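Local coordinates for putative oxidoreductase (Pseudomonas putida, PDB 3L6D) that probably binds NADP and acts as an oxidoreductase of the NADPH-dependent reductive aminase-like family, at the interface of chains A and B. Numbering follows the deposited sequence. Chains: chain A/B, Putative oxidoreductase.

The interface of chains A and B. Residues chain A 218, 245, 249, 252, 266, 269; chain B 130, 180, 184, 188.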
# COMPACT_ATOMS: atom_id res chain seq x y z
N PHE A 218 0.60 9.18 3.11
CA PHE A 218 0.19 8.75 4.44
C PHE A 218 0.54 7.27 4.66
O PHE A 218 1.10 6.91 5.69
CB PHE A 218 -1.35 8.95 4.59
CG PHE A 218 -1.91 8.53 5.91
CD1 PHE A 218 -1.65 9.27 7.06
CD2 PHE A 218 -2.74 7.43 6.01
CE1 PHE A 218 -2.22 8.90 8.31
CE2 PHE A 218 -3.31 7.06 7.26
CZ PHE A 218 -3.03 7.79 8.40
N HIS A 245 -6.60 3.79 17.43
CA HIS A 245 -6.89 3.24 16.10
C HIS A 245 -8.09 2.32 16.10
O HIS A 245 -8.87 2.35 15.16
CB HIS A 245 -5.68 2.50 15.51
CG HIS A 245 -4.67 3.43 14.93
ND1 HIS A 245 -3.95 4.31 15.71
CD2 HIS A 245 -4.29 3.65 13.65
CE1 HIS A 245 -3.13 5.00 14.93
NE2 HIS A 245 -3.32 4.63 13.68
N PHE A 249 -11.17 2.76 13.74
CA PHE A 249 -11.59 1.71 12.81
C PHE A 249 -13.08 1.36 13.03
O PHE A 249 -13.82 1.13 12.07
CB PHE A 249 -10.76 0.46 13.00
CG PHE A 249 -9.32 0.58 12.54
CD1 PHE A 249 -8.72 1.83 12.35
CD2 PHE A 249 -8.55 -0.57 12.39
CE1 PHE A 249 -7.39 1.92 12.01
CE2 PHE A 249 -7.23 -0.48 12.02
CZ PHE A 249 -6.64 0.78 11.83
N ILE A 252 -15.28 3.78 11.32
CA ILE A 252 -15.25 3.55 9.86
C ILE A 252 -16.17 2.38 9.49
O ILE A 252 -16.97 2.49 8.55
CB ILE A 252 -13.80 3.33 9.35
CG1 ILE A 252 -13.01 4.66 9.44
CG2 ILE A 252 -13.80 2.82 7.92
CD1 ILE A 252 -11.48 4.50 9.51
N PHE A 266 -11.80 -4.96 5.19
CA PHE A 266 -11.83 -4.04 6.33
C PHE A 266 -12.41 -4.65 7.62
O PHE A 266 -11.86 -4.41 8.72
CB PHE A 266 -12.50 -2.68 6.03
CG PHE A 266 -12.16 -1.62 7.07
CD1 PHE A 266 -10.90 -1.01 7.08
CD2 PHE A 266 -13.07 -1.29 8.05
CE1 PHE A 266 -10.55 -0.07 8.09
CE2 PHE A 266 -12.75 -0.33 9.05
CZ PHE A 266 -11.47 0.26 9.08
N VAL A 269 -9.67 -6.54 9.17
CA VAL A 269 -8.74 -5.58 9.75
C VAL A 269 -9.22 -5.13 11.12
O VAL A 269 -8.45 -5.11 12.07
CB VAL A 269 -8.55 -4.34 8.81
CG1 VAL A 269 -7.86 -3.17 9.57
CG2 VAL A 269 -7.80 -4.71 7.58
N TYR B 130 -0.59 11.89 10.59
CA TYR B 130 -0.27 11.84 12.00
C TYR B 130 0.29 13.21 12.35
O TYR B 130 0.80 13.91 11.46
CB TYR B 130 0.71 10.70 12.30
CG TYR B 130 0.07 9.33 12.13
CD1 TYR B 130 -0.81 8.84 13.08
CD2 TYR B 130 0.31 8.56 10.98
CE1 TYR B 130 -1.42 7.61 12.92
CE2 TYR B 130 -0.31 7.30 10.82
CZ TYR B 130 -1.16 6.84 11.79
OH TYR B 130 -1.76 5.60 11.68
N HIS B 180 -9.87 6.19 4.44
CA HIS B 180 -9.24 5.68 5.66
C HIS B 180 -9.38 4.14 5.75
O HIS B 180 -8.46 3.48 6.25
CB HIS B 180 -9.73 6.39 6.93
CG HIS B 180 -9.20 7.78 7.07
ND1 HIS B 180 -9.77 8.86 6.42
CD2 HIS B 180 -8.14 8.26 7.75
CE1 HIS B 180 -9.09 9.95 6.73
NE2 HIS B 180 -8.08 9.61 7.51
N PHE B 184 -5.81 2.39 6.25
CA PHE B 184 -5.59 1.60 7.46
C PHE B 184 -5.54 0.11 7.16
O PHE B 184 -4.73 -0.61 7.73
CB PHE B 184 -6.64 1.86 8.52
CG PHE B 184 -6.56 3.22 9.13
CD1 PHE B 184 -5.35 3.73 9.59
CD2 PHE B 184 -7.71 4.00 9.27
CE1 PHE B 184 -5.28 5.00 10.17
CE2 PHE B 184 -7.66 5.27 9.89
CZ PHE B 184 -6.45 5.77 10.32
N VAL B 188 -2.50 -2.67 7.96
CA VAL B 188 -2.72 -3.91 8.68
C VAL B 188 -2.29 -5.16 7.85
O VAL B 188 -1.75 -6.11 8.42
CB VAL B 188 -4.15 -3.97 9.24
CG1 VAL B 188 -4.46 -5.35 9.81
CG2 VAL B 188 -4.34 -2.86 10.31
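B:Phe184 of helix 169-199 packs against A:Phe249 and A:Ile252 of helix 242-258. This is a mostly helical patch, with B:Tyr130 in a loop, of a two-fold symmetric interface, probably that of a dimer, in a reductive aminase-like protein with a 6-phosphogluconate dehydrogenase-type NAD-binding domain. A:Phe249 CE1 sits over one face of the B:Phe184 ring, toward its rim, 3.3 Å from B:Phe184 CG. The neighbouring A:Phe249 CZ touches B:Phe184 CB. A:Ile252 CD1 comes to the edge of the same ring in its plane, 3.8 Å from B:Phe184 CD2, and it also packs against B:His180 CB. At the far end of the ring, B:Phe184 CE1 meets A:His245 CD2. These two rings are edge-to-face, with their planes 75° apart. An alanine in place of B:Phe184 would probably open a gap between A:Phe249, A:Ile252 and A:His245 and leave A:Phe249 freer to turn.

A:His245 and B:Tyr130 meet tip to tip. The imidazole NE2 of A:His245 and the phenol OH of B:Tyr130 share a nearly straight hydrogen bond of 2.7 Å, 170° at the hydrogen, its direction not settled. A:Phe218 CE1 packs against B:Tyr130 CE2 at 3.5 Å, the side chains crossing at about a right angle. With CG anti to the backbone N (chi1 179°), A:Phe218 reaches both this tyrosine and B:Phe184 CE1.

Farther along helix 169-199, B:Val188 CG2 meets A:Val269 CG1 at 3.6 Å. Behind the contact, A:Phe266 barely touches chain B; the backbone O of A:Phe249 lies at its ring edge.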